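Local coordinates for 11R-lipoxygenase (Gersemia fruticosa, PDB 3VF1), which is a calcium-dependent non-heme iron dioxygenase that probably adds molecular oxygen to polyunsaturated fatty acids, at residues F121-W126 / L131-G136; Y311-G316 / T384-M389; H392-H397 / Q462-S467. All coordinates share one frame; numbering follows the deposited sequence.

Contact 1. Residues F121-W126 / L131-G136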
loop_
_atom_site.group_PDB
_atom_site.type_symbol
_atom_site.label_atom_id
_atom_site.label_comp_id
_atom_site.label_asym_id
_atom_site.label_seq_id
_atom_site.Cartn_x
_atom_site.Cartn_y
_atom_site.Cartn_z
ATOM N N PHE A 121 20.243 -6.188 21.403
ATOM C CA PHE A 121 20.546 -5.358 20.244
ATOM C C PHE A 121 19.695 -5.768 19.045
ATOM O O PHE A 121 20.097 -6.628 18.260
ATOM C CB PHE A 121 22.032 -5.459 19.899
ATOM C CG PHE A 121 22.937 -4.965 20.989
ATOM C CD1 PHE A 121 23.335 -5.808 22.011
ATOM C CD2 PHE A 121 23.384 -3.656 20.996
ATOM C CE1 PHE A 121 24.163 -5.355 23.017
ATOM C CE2 PHE A 121 24.212 -3.199 22.001
ATOM C CZ PHE A 121 24.602 -4.051 23.011
ATOM N N PRO A 122 18.511 -5.149 18.901
ATOM C CA PRO A 122 17.611 -5.444 17.781
ATOM C C PRO A 122 18.261 -5.062 16.456
ATOM O O PRO A 122 18.603 -3.895 16.262
ATOM C CB PRO A 122 16.389 -4.557 18.062
ATOM C CG PRO A 122 16.504 -4.164 19.503
ATOM C CD PRO A 122 17.966 -4.104 19.783
ATOM N N CYS A 123 18.431 -6.031 15.563
ATOM C CA CYS A 123 19.197 -5.817 14.340
ATOM C C CYS A 123 18.337 -5.977 13.086
ATOM O O CYS A 123 17.904 -4.987 12.496
ATOM C CB CYS A 123 20.385 -6.782 14.299
ATOM S SG CYS A 123 21.446 -6.600 12.853
ATOM N N TYR A 124 18.095 -7.221 12.684
ATOM C CA TYR A 124 17.316 -7.505 11.481
ATOM C C TYR A 124 17.953 -6.866 10.248
ATOM O O TYR A 124 17.300 -6.144 9.495
ATOM C CB TYR A 124 15.876 -7.028 11.665
ATOM C CG TYR A 124 15.233 -7.606 12.903
ATOM C CD1 TYR A 124 14.801 -8.923 12.930
ATOM C CD2 TYR A 124 15.078 -6.843 14.051
ATOM C CE1 TYR A 124 14.222 -9.463 14.060
ATOM C CE2 TYR A 124 14.498 -7.373 15.188
ATOM C CZ TYR A 124 14.073 -8.684 15.187
ATOM O OH TYR A 124 13.496 -9.225 16.315
ATOM N N ARG A 125 19.238 -7.146 10.058
ATOM C CA ARG A 125 19.990 -6.635 8.921
ATOM C C ARG A 125 20.975 -7.692 8.441
ATOM O O ARG A 125 21.331 -8.604 9.188
ATOM C CB ARG A 125 20.779 -5.387 9.318
ATOM C CG ARG A 125 19.959 -4.268 9.937
ATOM C CD ARG A 125 19.238 -3.443 8.889
ATOM N NE ARG A 125 18.945 -2.095 9.375
ATOM C CZ ARG A 125 19.778 -1.062 9.284
ATOM N NH1 ARG A 125 20.973 -1.201 8.721
ATOM N NH2 ARG A 125 19.415 0.120 9.758
ATOM N N TRP A 126 21.412 -7.569 7.193
ATOM C CA TRP A 126 22.537 -8.356 6.703
ATOM C C TRP A 126 23.816 -7.625 7.090
ATOM O O TRP A 126 23.888 -6.402 6.982
ATOM C CB TRP A 126 22.475 -8.512 5.183
ATOM C CG TRP A 126 21.241 -9.196 4.675
ATOM C CD1 TRP A 126 20.050 -8.609 4.361
ATOM C CD2 TRP A 126 21.081 -10.595 4.406
ATOM N NE1 TRP A 126 19.157 -9.555 3.918
ATOM C CE2 TRP A 126 19.765 -10.782 3.936
ATOM C CE3 TRP A 126 21.921 -11.706 4.518
ATOM C CZ2 TRP A 126 19.270 -12.035 3.582
ATOM C CZ3 TRP A 126 21.428 -12.949 4.166
ATOM C CH2 TRP A 126 20.115 -13.104 3.704
ATOM N N LEU A 131 28.491 -3.396 10.074
ATOM C CA LEU A 131 27.196 -2.972 10.595
ATOM C C LEU A 131 27.282 -2.607 12.071
ATOM O O LEU A 131 27.733 -3.402 12.891
ATOM C CB LEU A 131 26.169 -4.090 10.404
ATOM C CG LEU A 131 24.799 -3.857 11.044
ATOM C CD1 LEU A 131 24.051 -2.742 10.330
ATOM C CD2 LEU A 131 23.990 -5.140 11.043
ATOM N N VAL A 132 26.831 -1.402 12.404
ATOM C CA VAL A 132 26.802 -0.949 13.792
ATOM C C VAL A 132 25.368 -0.947 14.317
ATOM O O VAL A 132 24.471 -0.372 13.702
ATOM C CB VAL A 132 27.416 0.459 13.951
ATOM C CG1 VAL A 132 26.697 1.475 13.065
ATOM C CG2 VAL A 132 27.377 0.894 15.410
ATOM N N VAL A 133 25.163 -1.598 15.457
ATOM C CA VAL A 133 23.828 -1.756 16.024
ATOM C C VAL A 133 23.750 -1.168 17.428
ATOM O O VAL A 133 24.511 -1.553 18.313
ATOM C CB VAL A 133 23.436 -3.245 16.090
ATOM C CG1 VAL A 133 21.997 -3.397 16.561
ATOM C CG2 VAL A 133 23.633 -3.907 14.735
ATOM N N TYR A 134 22.824 -0.235 17.629
ATOM C CA TYR A 134 22.615 0.364 18.943
ATOM C C TYR A 134 21.889 -0.607 19.859
ATOM O O TYR A 134 21.364 -1.625 19.410
ATOM C CB TYR A 134 21.779 1.639 18.836
ATOM C CG TYR A 134 22.336 2.687 17.903
ATOM C CD1 TYR A 134 23.225 3.650 18.360
ATOM C CD2 TYR A 134 21.958 2.726 16.571
ATOM C CE1 TYR A 134 23.726 4.615 17.511
ATOM C CE2 TYR A 134 22.453 3.684 15.719
ATOM C CZ TYR A 134 23.336 4.624 16.192
ATOM O OH TYR A 134 23.819 5.575 15.327
ATOM N N GLU A 135 21.855 -0.279 21.145
ATOM C CA GLU A 135 21.068 -1.039 22.107
ATOM C C GLU A 135 19.605 -0.617 21.975
ATOM O O GLU A 135 19.314 0.506 21.567
ATOM C CB GLU A 135 21.589 -0.795 23.525
ATOM C CG GLU A 135 21.177 -1.848 24.543
ATOM C CD GLU A 135 19.802 -1.598 25.133
ATOM O OE1 GLU A 135 19.323 -0.447 25.065
ATOM O OE2 GLU A 135 19.202 -2.554 25.672
ATOM N N GLY A 136 18.693 -1.524 22.317
ATOM C CA GLY A 136 17.267 -1.320 22.102
ATOM C C GLY A 136 16.755 0.084 22.370
ATOM O O GLY A 136 16.051 0.660 21.540
#

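Contact 2. Residues Y311-G316 / T384-M389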
loop_
_atom_site.group_PDB
_atom_site.type_symbol
_atom_site.label_atom_id
_atom_site.label_comp_id
_atom_site.label_asym_id
_atom_site.label_seq_id
_atom_site.Cartn_x
_atom_site.Cartn_y
_atom_site.Cartn_z
ATOM N N TYR A 311 -16.152 11.093 -13.418
ATOM C CA TYR A 311 -14.824 10.699 -13.883
ATOM C C TYR A 311 -14.271 11.679 -14.914
ATOM O O TYR A 311 -13.677 11.285 -15.917
ATOM C CB TYR A 311 -14.873 9.281 -14.451
ATOM C CG TYR A 311 -15.238 8.261 -13.399
ATOM C CD1 TYR A 311 -16.566 7.996 -13.095
ATOM C CD2 TYR A 311 -14.255 7.585 -12.692
ATOM C CE1 TYR A 311 -16.903 7.077 -12.124
ATOM C CE2 TYR A 311 -14.582 6.665 -11.721
ATOM C CZ TYR A 311 -15.907 6.415 -11.440
ATOM O OH TYR A 311 -16.233 5.498 -10.469
ATOM N N LYS A 312 -14.467 12.965 -14.644
ATOM C CA LYS A 312 -13.954 14.028 -15.498
ATOM C C LYS A 312 -12.455 13.892 -15.746
ATOM O O LYS A 312 -11.957 14.278 -16.800
ATOM C CB LYS A 312 -14.241 15.386 -14.858
ATOM C CG LYS A 312 -13.708 16.568 -15.645
ATOM C CD LYS A 312 -14.142 17.885 -15.023
ATOM C CE LYS A 312 -13.712 19.071 -15.873
ATOM N NZ LYS A 312 -14.234 20.359 -15.336
ATOM N N ILE A 313 -11.736 13.346 -14.771
ATOM C CA ILE A 313 -10.279 13.288 -14.843
ATOM C C ILE A 313 -9.781 12.463 -16.032
ATOM O O ILE A 313 -8.649 12.634 -16.479
ATOM C CB ILE A 313 -9.668 12.731 -13.537
ATOM C CG1 ILE A 313 -8.152 12.935 -13.536
ATOM C CG2 ILE A 313 -10.016 11.256 -13.362
ATOM C CD1 ILE A 313 -7.501 12.681 -12.195
ATOM N N LEU A 314 -10.626 11.576 -16.546
ATOM C CA LEU A 314 -10.253 10.751 -17.691
ATOM C C LEU A 314 -10.237 11.550 -18.990
ATOM O O LEU A 314 -9.751 11.076 -20.017
ATOM C CB LEU A 314 -11.205 9.562 -17.826
ATOM C CG LEU A 314 -10.993 8.441 -16.809
ATOM C CD1 LEU A 314 -12.116 7.419 -16.887
ATOM C CD2 LEU A 314 -9.646 7.774 -17.036
ATOM N N GLU A 315 -10.767 12.767 -18.941
ATOM C CA GLU A 315 -10.817 13.621 -20.117
ATOM C C GLU A 315 -9.406 13.978 -20.575
ATOM O O GLU A 315 -8.617 14.525 -19.807
ATOM C CB GLU A 315 -11.611 14.889 -19.806
ATOM C CG GLU A 315 -12.274 15.525 -21.017
ATOM C CD GLU A 315 -13.313 16.562 -20.630
ATOM O OE1 GLU A 315 -13.292 17.018 -19.467
ATOM O OE2 GLU A 315 -14.153 16.912 -21.488
ATOM N N GLY A 316 -9.093 13.660 -21.828
ATOM C CA GLY A 316 -7.793 13.972 -22.392
ATOM C C GLY A 316 -6.806 12.819 -22.327
ATOM O O GLY A 316 -5.729 12.885 -22.917
ATOM N N THR A 384 -12.328 1.409 -13.097
ATOM C CA THR A 384 -11.171 0.520 -13.064
ATOM C C THR A 384 -9.895 1.284 -13.396
ATOM O O THR A 384 -8.868 1.101 -12.745
ATOM C CB THR A 384 -11.322 -0.647 -14.057
ATOM O OG1 THR A 384 -12.438 -1.459 -13.674
ATOM C CG2 THR A 384 -10.058 -1.497 -14.079
ATOM N N GLN A 385 -9.966 2.140 -14.411
ATOM C CA GLN A 385 -8.823 2.956 -14.796
ATOM C C GLN A 385 -8.389 3.769 -13.586
ATOM O O GLN A 385 -7.207 3.830 -13.247
ATOM C CB GLN A 385 -9.175 3.912 -15.944
ATOM C CG GLN A 385 -9.968 3.302 -17.092
ATOM C CD GLN A 385 -9.298 2.084 -17.694
ATOM O OE1 GLN A 385 -8.206 2.178 -18.252
ATOM N NE2 GLN A 385 -9.953 0.932 -17.584
ATOM N N TYR A 386 -9.370 4.389 -12.938
ATOM C CA TYR A 386 -9.129 5.229 -11.774
ATOM C C TYR A 386 -8.520 4.418 -10.633
ATOM O O TYR A 386 -7.544 4.838 -10.018
ATOM C CB TYR A 386 -10.444 5.866 -11.320
ATOM C CG TYR A 386 -10.287 6.975 -10.306
ATOM C CD1 TYR A 386 -9.957 6.697 -8.985
ATOM C CD2 TYR A 386 -10.485 8.301 -10.665
ATOM C CE1 TYR A 386 -9.820 7.710 -8.054
ATOM C CE2 TYR A 386 -10.350 9.321 -9.742
ATOM C CZ TYR A 386 -10.017 9.019 -8.438
ATOM O OH TYR A 386 -9.882 10.032 -7.518
ATOM N N HIS A 387 -9.093 3.251 -10.358
ATOM C CA HIS A 387 -8.652 2.442 -9.227
ATOM C C HIS A 387 -7.212 1.964 -9.375
ATOM O O HIS A 387 -6.413 2.086 -8.450
ATOM C CB HIS A 387 -9.557 1.226 -9.041
ATOM C CG HIS A 387 -8.984 0.193 -8.123
ATOM N ND1 HIS A 387 -8.488 -1.011 -8.576
ATOM C CD2 HIS A 387 -8.807 0.191 -6.782
ATOM C CE1 HIS A 387 -8.043 -1.714 -7.552
ATOM N NE2 HIS A 387 -8.223 -1.008 -6.451
ATOM N N GLN A 388 -6.886 1.412 -10.539
ATOM C CA GLN A 388 -5.573 0.819 -10.756
ATOM C C GLN A 388 -4.451 1.850 -10.685
ATOM O O GLN A 388 -3.455 1.643 -9.996
ATOM C CB GLN A 388 -5.528 0.108 -12.109
ATOM C CG GLN A 388 -6.363 -1.157 -12.171
ATOM C CD GLN A 388 -5.859 -2.235 -11.227
ATOM O OE1 GLN A 388 -4.684 -2.256 -10.858
ATOM N NE2 GLN A 388 -6.750 -3.134 -10.828
ATOM N N MET A 389 -4.617 2.959 -11.395
ATOM C CA MET A 389 -3.543 3.936 -11.533
ATOM C C MET A 389 -3.513 4.967 -10.406
ATOM O O MET A 389 -2.440 5.336 -9.930
ATOM C CB MET A 389 -3.651 4.650 -12.882
ATOM C CG MET A 389 -3.663 3.710 -14.077
ATOM S SD MET A 389 -2.387 2.433 -13.973
ATOM C CE MET A 389 -0.917 3.426 -13.734
#

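Contact 3. Residues H392-H397 / Q462-S467. With FE2 (Fe (II) ion), chain E.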
loop_
_atom_site.group_PDB
_atom_site.type_symbol
_atom_site.label_atom_id
_atom_site.label_comp_id
_atom_site.label_asym_id
_atom_site.label_seq_id
_atom_site.Cartn_x
_atom_site.Cartn_y
_atom_site.Cartn_z
ATOM N N HIS A 392 -4.743 2.894 -6.324
ATOM C CA HIS A 392 -3.790 1.881 -5.880
ATOM C C HIS A 392 -2.341 2.315 -6.061
ATOM O O HIS A 392 -1.649 2.591 -5.086
ATOM C CB HIS A 392 -4.028 0.557 -6.605
ATOM C CG HIS A 392 -3.071 -0.524 -6.211
ATOM N ND1 HIS A 392 -2.394 -1.294 -7.132
ATOM C CD2 HIS A 392 -2.670 -0.959 -4.992
ATOM C CE1 HIS A 392 -1.621 -2.158 -6.500
ATOM N NE2 HIS A 392 -1.769 -1.976 -5.199
ATOM N N LEU A 393 -1.880 2.379 -7.304
ATOM C CA LEU A 393 -0.467 2.640 -7.571
ATOM C C LEU A 393 -0.008 4.008 -7.066
ATOM O O LEU A 393 0.920 4.093 -6.266
ATOM C CB LEU A 393 -0.165 2.487 -9.064
ATOM C CG LEU A 393 -0.233 1.044 -9.575
ATOM C CD1 LEU A 393 -0.022 0.984 -11.082
ATOM C CD2 LEU A 393 0.789 0.171 -8.862
ATOM N N LEU A 394 -0.650 5.077 -7.522
ATOM C CA LEU A 394 -0.225 6.419 -7.134
ATOM C C LEU A 394 -0.424 6.690 -5.646
ATOM O O LEU A 394 0.536 6.954 -4.920
ATOM C CB LEU A 394 -0.970 7.485 -7.940
ATOM C CG LEU A 394 -0.655 8.920 -7.505
ATOM C CD1 LEU A 394 0.832 9.213 -7.654
ATOM C CD2 LEU A 394 -1.482 9.930 -8.287
ATOM N N ARG A 395 -1.670 6.620 -5.193
ATOM C CA ARG A 395 -2.025 7.104 -3.863
ATOM C C ARG A 395 -1.572 6.190 -2.722
ATOM O O ARG A 395 -1.627 6.584 -1.557
ATOM C CB ARG A 395 -3.532 7.362 -3.781
ATOM C CG ARG A 395 -3.980 8.582 -4.571
ATOM C CD ARG A 395 -5.460 8.878 -4.377
ATOM N NE ARG A 395 -5.786 9.207 -2.992
ATOM C CZ ARG A 395 -5.609 10.404 -2.437
ATOM N NH1 ARG A 395 -5.093 11.407 -3.137
ATOM N NH2 ARG A 395 -5.942 10.600 -1.168
ATOM N N CYS A 396 -1.128 4.980 -3.046
ATOM C CA CYS A 396 -0.568 4.087 -2.033
ATOM C C CYS A 396 0.918 3.839 -2.274
ATOM O O CYS A 396 1.759 4.240 -1.469
ATOM C CB CYS A 396 -1.316 2.749 -1.991
ATOM S SG CYS A 396 -2.989 2.830 -1.311
ATOM N N HIS A 397 1.237 3.177 -3.380
ATOM C CA HIS A 397 2.616 2.794 -3.666
ATOM C C HIS A 397 3.543 4.005 -3.796
ATOM O O HIS A 397 4.495 4.145 -3.028
ATOM C CB HIS A 397 2.685 1.938 -4.935
ATOM C CG HIS A 397 2.252 0.518 -4.732
ATOM N ND1 HIS A 397 3.126 -0.544 -4.818
ATOM C CD2 HIS A 397 1.041 -0.014 -4.443
ATOM C CE1 HIS A 397 2.472 -1.670 -4.594
ATOM N NE2 HIS A 397 1.205 -1.375 -4.363
ATOM N N GLN A 462 -0.025 11.340 -13.365
ATOM C CA GLN A 462 0.535 12.683 -13.374
ATOM C C GLN A 462 -0.561 13.727 -13.230
ATOM O O GLN A 462 -0.371 14.758 -12.585
ATOM C CB GLN A 462 1.311 12.922 -14.667
ATOM C CG GLN A 462 2.559 12.068 -14.802
ATOM C CD GLN A 462 3.249 12.249 -16.138
ATOM O OE1 GLN A 462 2.596 12.329 -17.180
ATOM N NE2 GLN A 462 4.576 12.321 -16.115
ATOM N N LYS A 463 -1.713 13.456 -13.833
ATOM C CA LYS A 463 -2.819 14.403 -13.813
ATOM C C LYS A 463 -3.410 14.533 -12.413
ATOM O O LYS A 463 -3.798 15.625 -11.997
ATOM C CB LYS A 463 -3.903 13.981 -14.806
ATOM C CG LYS A 463 -4.978 15.032 -15.016
ATOM C CD LYS A 463 -5.938 14.637 -16.127
ATOM C CE LYS A 463 -6.984 15.715 -16.362
ATOM N NZ LYS A 463 -7.973 15.321 -17.400
ATOM N N HIS A 464 -3.476 13.422 -11.685
ATOM C CA HIS A 464 -3.985 13.446 -10.321
ATOM C C HIS A 464 -2.974 14.081 -9.374
ATOM O O HIS A 464 -3.347 14.828 -8.469
ATOM C CB HIS A 464 -4.322 12.036 -9.830
ATOM C CG HIS A 464 -4.887 12.004 -8.442
ATOM N ND1 HIS A 464 -6.225 12.209 -8.179
ATOM C CD2 HIS A 464 -4.293 11.815 -7.241
ATOM C CE1 HIS A 464 -6.431 12.136 -6.877
ATOM N NE2 HIS A 464 -5.275 11.898 -6.284
ATOM N N TYR A 465 -1.697 13.780 -9.584
ATOM C CA TYR A 465 -0.645 14.286 -8.713
ATOM C C TYR A 465 -0.572 15.808 -8.759
ATOM O O TYR A 465 -0.422 16.459 -7.730
ATOM C CB TYR A 465 0.712 13.692 -9.096
ATOM C CG TYR A 465 1.826 14.113 -8.165
ATOM C CD1 TYR A 465 2.002 13.491 -6.935
ATOM C CD2 TYR A 465 2.696 15.137 -8.509
ATOM C CE1 TYR A 465 3.013 13.876 -6.078
ATOM C CE2 TYR A 465 3.711 15.528 -7.658
ATOM C CZ TYR A 465 3.864 14.893 -6.446
ATOM O OH TYR A 465 4.874 15.280 -5.595
ATOM N N ARG A 466 -0.680 16.373 -9.956
ATOM C CA ARG A 466 -0.615 17.823 -10.122
ATOM C C ARG A 466 -1.570 18.563 -9.189
ATOM O O ARG A 466 -1.324 19.715 -8.838
ATOM C CB ARG A 466 -0.913 18.215 -11.571
ATOM C CG ARG A 466 0.267 18.055 -12.512
ATOM C CD ARG A 466 0.061 18.832 -13.803
ATOM N NE ARG A 466 -0.998 18.272 -14.638
ATOM C CZ ARG A 466 -0.828 17.274 -15.503
ATOM N NH1 ARG A 466 0.363 16.704 -15.648
ATOM N NH2 ARG A 466 -1.854 16.839 -16.221
ATOM N N SER A 467 -2.654 17.905 -8.788
ATOM C CA SER A 467 -3.679 18.551 -7.975
ATOM C C SER A 467 -3.790 17.979 -6.563
ATOM O O SER A 467 -4.567 18.478 -5.749
ATOM C CB SER A 467 -5.041 18.438 -8.666
ATOM O OG SER A 467 -5.061 19.157 -9.887
HETATM FE FE FE2 E . -0.120 -3.048 -4.043
HETATM O O HOH W 1 -0.105 -4.852 -5.544
#

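Contact 1. Residues F121-W126 / L131-G136
Phe121 and Val133 touch across one side of the PLAT beta sandwich, where the outermost strands of the two four-stranded sheets, 116-124 and 130-134, come together. The segments 121-124 and 131-134 run at 138° to one another with their axes 6.5 Å apart, so they meet through side chains, and each strand keeps its backbone pairing within its own sheet. Phe121 shows the packing atom by atom. Phe121 CB sits 3.9 Å from Val133 CG1. The ring then turns beside its own backbone N, CG lying anti to the carbonyl carbon (chi1 -62°), and slides along the chain from Tyr134 to Glu135. Phe121 CD2 reaches to 3.3 Å from Tyr134 O, which approaches the rim close to the ring plane, a polarity that suits the slightly positive C-H edge. Phe121 CE2 lies 3.8 Å from Glu135 CA, while Glu135 CG hangs over one face near the rim. Ile83, Ile86 and Ile106 of the two sheets also pack on this ring and tie it into the core. Next to it, Pro122 sets CD against the backbone of Gly136. At the other end of the contact Tyr124 and Arg125 both face Ile101 in a G1 beta bulge, and the chain turns a corner at Arg125. Trp126 follows, beside the predicted calcium ligand Asp98. Leu131 packs beside this corner: Leu131 CD2 touches Arg125 CB at 3.7 Å and presses to 3.4 Å from Cys123 SG.

Contact 2. Residues Y311-G316 / T384-M389
Two tyrosine rings, Tyr311 and Tyr386, make much of this contact, and both are met at their edges. Tyr386 CB comes up to the edge of the Tyr311 ring, close to its plane and 4.2 Å from Tyr311 CE2. At the edge of the Tyr386 ring sits a methyl: Ile313 CG2 is 4.0 Å from CD2 and 4.1 Å from CE2 of Tyr386, the two side chains crossing at about a right angle. With CG anti to the backbone N (chi1 -168°), Tyr386 holds the ring out from helix 369-410, in front of a short 3-10 turn that follows strand 306-310 of the five-stranded sheet in the catalytic domain. The bond from Leu314 N to Tyr311 O, 3.1 Å, helps to close this turn and to present Tyr311, Ile313 and Leu314 to the helix. Leu314 adds a second point of contact, Leu314 CD2 lying 4.0 Å from Gln385 CB. Beyond CB the glutamine bends away at chi2 (-55°) and takes its amide out of the contact, where NE2 is bound by the carbonyl oxygens of Thr594 and Cys381. The hydroxyl of Tyr311 bonds to Asp383, which lies on helix 369-410 just before Thr384. Ile313 also packs on Leu460 and His464, so the turn wedges between two helices. The chemistry is therefore divided: between the two segments there is apolar packing with little directional preference, and right beside it the Tyr311 hydroxyl links the turn to helix 369-410 through a directional bond, while the Gln385 amide is held by Thr594 and Cys381.

Contact 3. Residues H392-H397 / Q462-S467
The long iron-bearing helix of the lipoxygenase fold, 369-410, meets helix 456-465 where Leu394 and Arg395 touch His464, on a side of the helix turned away from the metal. On the metal side, His392 NE2 and His397 NE2 hold the iron(II) ion at 2.3 Å and 2.2 Å. A water, His575, Asn579 and the C-terminal carboxylate of Ile698 complete the site. The two histidines stand five residues apart on a wider, pi-type turn, whose weak bond from His397 N to His392 O, 3.4 Å, spans the same five residues; that spacing lets both imidazoles reach one ion. Leu394 and Arg395, lying between them in sequence, serve the other side. Leu394 sends CD2 to 3.5 Å from His464 CD2, and the same Leu394 methyl lies 4.4 Å from Tyr465 CB. The Arg395 chain runs out from CB and then bends at chi3 (63°), which brings NH1 round to His464. Arg395 NH1 donates to His464 NE2 over 3.2 Å, with an N-H...N angle of 144°, so the bond is appreciably bent. The donor lies in the imidazole plane, whereas the acceptor is tilted from the guanidinium plane, the two planes standing 85° apart. Arg395 CD also rests 3.6 Å from His464 NE2. The guanidinium is also held by Ser472, and Tyr465 OH bonds to Pro540 O. That His464 NE2 accepts from a cationic donor is consistent with a neutral imidazole that carries its proton on ND1.

In the fold
Contacts 2 and 3 are neighbours in the catalytic domain, their centres about 11 Å apart, and both use helix 369-410. His387 O and His392 N, 2.8 Å apart and probably hydrogen-bonded, carry one into the other along that helix. A second connection leaves the helix: Lys463 NZ lies 2.9 Å from Ile313 O, and Ile313 CD1 is 4.0 Å from His464 CB. Contact 3 contains two of the iron ligands, while in contact 2 the side chain of Tyr386 stays about 9 Å from that of His392. Contact 1 lies apart in the PLAT domain, its centre about 35 Å from that of contact 3 and about 45 Å from that of contact 2.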